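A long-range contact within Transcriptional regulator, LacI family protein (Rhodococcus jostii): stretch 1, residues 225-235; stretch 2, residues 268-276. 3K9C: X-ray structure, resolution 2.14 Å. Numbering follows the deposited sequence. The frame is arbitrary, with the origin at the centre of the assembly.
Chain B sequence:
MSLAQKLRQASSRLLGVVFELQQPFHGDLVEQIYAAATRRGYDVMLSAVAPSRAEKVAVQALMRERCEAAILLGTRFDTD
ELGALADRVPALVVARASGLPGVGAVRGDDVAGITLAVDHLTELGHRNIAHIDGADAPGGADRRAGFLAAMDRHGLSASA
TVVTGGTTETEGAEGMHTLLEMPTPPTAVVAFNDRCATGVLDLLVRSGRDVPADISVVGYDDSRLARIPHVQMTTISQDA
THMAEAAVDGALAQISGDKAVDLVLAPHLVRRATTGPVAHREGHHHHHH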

# COMPACT_ATOMS: atom_id res chain seq x y z
N LEU B 225 -3.03 4.70 6.58
CA LEU B 225 -4.32 4.07 6.83
C LEU B 225 -5.04 4.76 7.97
O LEU B 225 -6.24 5.02 7.89
CB LEU B 225 -4.11 2.59 7.18
CG LEU B 225 -3.34 1.72 6.18
CD1 LEU B 225 -3.03 0.38 6.80
CD2 LEU B 225 -4.15 1.56 4.91
N ALA B 226 -4.30 5.06 9.04
CA ALA B 226 -4.87 5.69 10.23
C ALA B 226 -5.35 7.12 10.08
O ALA B 226 -6.30 7.54 10.76
CB ALA B 226 -3.85 5.61 11.36
N ARG B 227 -4.71 7.89 9.20
CA ARG B 227 -5.08 9.28 9.03
C ARG B 227 -6.21 9.51 8.02
O ARG B 227 -6.76 10.61 7.95
CB ARG B 227 -3.85 10.10 8.65
CG ARG B 227 -3.46 9.99 7.19
CD ARG B 227 -2.06 10.53 6.93
NE ARG B 227 -1.05 9.64 7.51
CZ ARG B 227 0.22 9.62 7.14
NH1 ARG B 227 0.64 10.44 6.19
NH2 ARG B 227 1.07 8.77 7.71
N ILE B 228 -6.55 8.48 7.25
CA ILE B 228 -7.62 8.62 6.27
C ILE B 228 -8.82 9.26 6.97
O ILE B 228 -9.27 8.78 8.00
CB ILE B 228 -8.05 7.25 5.69
CG1 ILE B 228 -6.90 6.65 4.89
CG2 ILE B 228 -9.27 7.42 4.81
CD1 ILE B 228 -7.15 5.23 4.40
N PRO B 229 -9.33 10.37 6.41
CA PRO B 229 -10.46 11.14 6.92
C PRO B 229 -11.65 10.38 7.50
O PRO B 229 -12.19 10.80 8.53
CB PRO B 229 -10.85 11.99 5.72
CG PRO B 229 -9.53 12.32 5.14
CD PRO B 229 -8.82 10.97 5.16
N HIS B 230 -12.09 9.30 6.86
CA HIS B 230 -13.24 8.57 7.40
C HIS B 230 -12.87 7.39 8.29
O HIS B 230 -13.74 6.72 8.83
CB HIS B 230 -14.16 8.11 6.26
CG HIS B 230 -13.51 7.19 5.28
ND1 HIS B 230 -13.55 5.82 5.40
CD2 HIS B 230 -12.77 7.44 4.17
CE1 HIS B 230 -12.87 5.26 4.42
NE2 HIS B 230 -12.39 6.23 3.66
N VAL B 231 -11.57 7.15 8.46
CA VAL B 231 -11.12 6.07 9.32
C VAL B 231 -10.82 6.64 10.71
O VAL B 231 -11.35 6.15 11.71
CB VAL B 231 -9.86 5.37 8.75
CG1 VAL B 231 -9.40 4.28 9.69
CG2 VAL B 231 -10.18 4.79 7.38
N GLN B 232 -10.00 7.69 10.74
CA GLN B 232 -9.61 8.38 11.98
C GLN B 232 -9.26 7.41 13.11
O GLN B 232 -9.86 7.42 14.19
CB GLN B 232 -10.73 9.33 12.43
CG GLN B 232 -12.03 9.21 11.64
CD GLN B 232 -13.15 10.08 12.20
OE1 GLN B 232 -13.02 11.31 12.28
NE2 GLN B 232 -14.25 9.45 12.58
N MSE B 233 -8.24 6.59 12.86
CA MSE B 233 -7.78 5.58 13.79
C MSE B 233 -6.80 6.03 14.87
O MSE B 233 -5.76 6.63 14.58
CB MSE B 233 -7.16 4.44 12.98
CG MSE B 233 -6.85 3.18 13.74
SE MSE B 233 -5.76 2.14 12.54
CE MSE B 233 -7.19 1.50 11.41
N THR B 234 -7.15 5.76 16.13
CA THR B 234 -6.28 6.07 17.26
C THR B 234 -5.16 5.05 17.07
O THR B 234 -5.42 3.87 16.84
CB THR B 234 -7.00 5.83 18.61
OG1 THR B 234 -8.04 6.80 18.76
CG2 THR B 234 -6.02 5.94 19.77
N THR B 235 -3.91 5.51 17.17
CA THR B 235 -2.78 4.63 16.94
C THR B 235 -1.53 5.09 17.69
O THR B 235 -1.53 6.13 18.34
CB THR B 235 -2.46 4.59 15.42
OG1 THR B 235 -1.49 3.57 15.15
CG2 THR B 235 -1.90 5.93 14.96
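Stretch 2 (268-276) HLVRRATTG

Where a short β pairing ends, two chain segments can stay together when side chains and loop carbonyls take over the hydrogen bonding that the sheet no longer supplies. The contact between residues 225-235 and 268-276 illustrates the principle. Stretch 2 enters as a strand, 268-270, and runs antiparallel to the end of stretch 1. Its one bridge joins Val270 to Thr235, with CA atoms 5.3 Å apart and a reciprocal pair of bonds: Thr235 N to Val270 O at 2.9 Å and Val270 N to Thr235 O at 2.8 Å. Both side chains lie on the same face of the sheet, chi1 near 180° in each, and Thr235 CG2 comes within 4.1 Å of Val270 CB. Leu269 starts out sideways, but its t, p conformation brings CD1 back to 3.6 Å from Thr235 O and 4.0 Å from Thr234 CG2.

Beyond the bridge, stretch 2 continues as an irregular loop, still running counter to stretch 1, so that Thr234 lies nearest Arg271 (CA to CA 4.5 Å) and Met233 nearest Thr274 (CA to CA 5.2 Å). Thr234 is the hub. Its CA lies 3.4 Å from Val270 O in a CA-H...O contact, and its chi1 of -68° (m) places OG1 where it accepts a hydrogen bond from Arg272 N at 3.1 Å. The same hydroxyl is hydrogen-bonded to Thr275 OG1 at 2.9 Å. Thr274, with its CA-to-CB bond directed toward stretch 1, adopts the p rotamer (57°), which sets OG1 2.7 Å from Thr234 N as acceptor of a nearly straight bond, while CG2 packs 3.7 Å from Val231 O and 3.4 Å from Gln232 O. Thr275 is also p, at 53°. Three threonine side chains thus tie the loops together, each through its hydroxyl.

Arg272 reaches farthest along stretch 1. Its CA-to-CB bond points toward the other segment, CB lies 3.1 Å from Gln232 O, and chi angles of m, t, t carry an extended chain to the guanidinium. There NH1 donates to Met233 O at 2.9 Å, with Met233 O and Thr235 CG2 at the edge of the group, near its plane; Thr235 CG2 is 3.6 Å from NH1. Ala226 O and Arg227 CB lie over one face. Arg227 CB is 4.0 Å from Arg272 NH2, and Ala226 CB is 3.6 Å from Arg272 NH1. The arginine therefore links the turn to the weakly bonded helix before it, a link reinforced inside stretch 1 by Met233 N to Ala226 O at 3.0 Å.

Gln232 completes the fit. With phi and psi both positive (44/60), it presents its carbonyl to stretch 2, and Ala273 N donates to Gln232 O at 2.9 Å. Its chi1 of 8° is off the staggered wells; the side chain nevertheless lies along the contact, with NE2 3.6 Å from Ala273 CB. The selenomethionine Met233 directs its CA-to-CB bond away, and it is its backbone carbonyl that bonds Arg272.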

# COMPACT_ATOMS: atom_id res chain seq x y z
N HIS B 268 4.83 7.57 20.52
CA HIS B 268 3.84 8.41 21.17
C HIS B 268 2.44 8.08 20.71
O HIS B 268 2.24 7.52 19.63
CB HIS B 268 4.14 9.91 21.00
CG HIS B 268 4.55 10.31 19.61
ND1 HIS B 268 3.63 10.66 18.64
CD2 HIS B 268 5.77 10.46 19.05
CE1 HIS B 268 4.28 11.01 17.54
NE2 HIS B 268 5.58 10.90 17.76
N LEU B 269 1.47 8.40 21.56
CA LEU B 269 0.07 8.13 21.27
C LEU B 269 -0.53 9.19 20.38
O LEU B 269 -0.31 10.38 20.58
CB LEU B 269 -0.75 8.04 22.56
CG LEU B 269 -2.26 7.89 22.33
CD1 LEU B 269 -2.55 6.52 21.77
CD2 LEU B 269 -3.01 8.11 23.64
N VAL B 270 -1.29 8.75 19.39
CA VAL B 270 -1.96 9.65 18.48
C VAL B 270 -3.43 9.31 18.56
O VAL B 270 -3.88 8.31 17.98
CB VAL B 270 -1.45 9.48 17.04
CG1 VAL B 270 -2.19 10.44 16.10
CG2 VAL B 270 0.04 9.74 16.98
N ARG B 271 -4.18 10.13 19.29
CA ARG B 271 -5.61 9.93 19.48
C ARG B 271 -6.44 10.51 18.36
O ARG B 271 -6.26 11.66 17.95
CB ARG B 271 -6.10 10.56 20.78
CG ARG B 271 -5.72 9.84 22.04
CD ARG B 271 -6.02 10.70 23.24
NE ARG B 271 -5.29 11.97 23.16
CZ ARG B 271 -5.23 12.87 24.13
NH1 ARG B 271 -5.86 12.65 25.28
NH2 ARG B 271 -4.52 13.98 23.95
N ARG B 272 -7.37 9.70 17.87
CA ARG B 272 -8.26 10.14 16.82
C ARG B 272 -9.66 9.77 17.28
O ARG B 272 -10.01 10.05 18.43
CB ARG B 272 -7.89 9.51 15.48
CG ARG B 272 -6.50 9.96 14.98
CD ARG B 272 -6.38 9.91 13.46
NE ARG B 272 -5.12 10.48 12.99
CZ ARG B 272 -3.96 9.83 12.97
NH1 ARG B 272 -3.88 8.56 13.39
NH2 ARG B 272 -2.85 10.44 12.55
N ALA B 273 -10.46 9.12 16.45
CA ALA B 273 -11.83 8.80 16.84
C ALA B 273 -12.23 7.34 17.06
O ALA B 273 -13.42 7.05 17.16
CB ALA B 273 -12.78 9.44 15.84
N THR B 274 -11.26 6.43 17.14
CA THR B 274 -11.60 5.02 17.34
C THR B 274 -11.52 4.54 18.79
O THR B 274 -11.63 3.34 19.05
CB THR B 274 -10.73 4.10 16.46
OG1 THR B 274 -9.34 4.34 16.74
CG2 THR B 274 -11.02 4.36 14.98
N THR B 275 -11.32 5.47 19.72
CA THR B 275 -11.26 5.11 21.14
C THR B 275 -12.14 6.07 21.93
O THR B 275 -12.36 7.21 21.51
CB THR B 275 -9.82 5.18 21.69
OG1 THR B 275 -9.25 6.46 21.41
CG2 THR B 275 -8.96 4.09 21.07
N GLY B 276 -12.67 5.60 23.05
CA GLY B 276 -13.53 6.44 23.88
C GLY B 276 -13.93 5.73 25.15
O GLY B 276 -13.54 4.58 25.37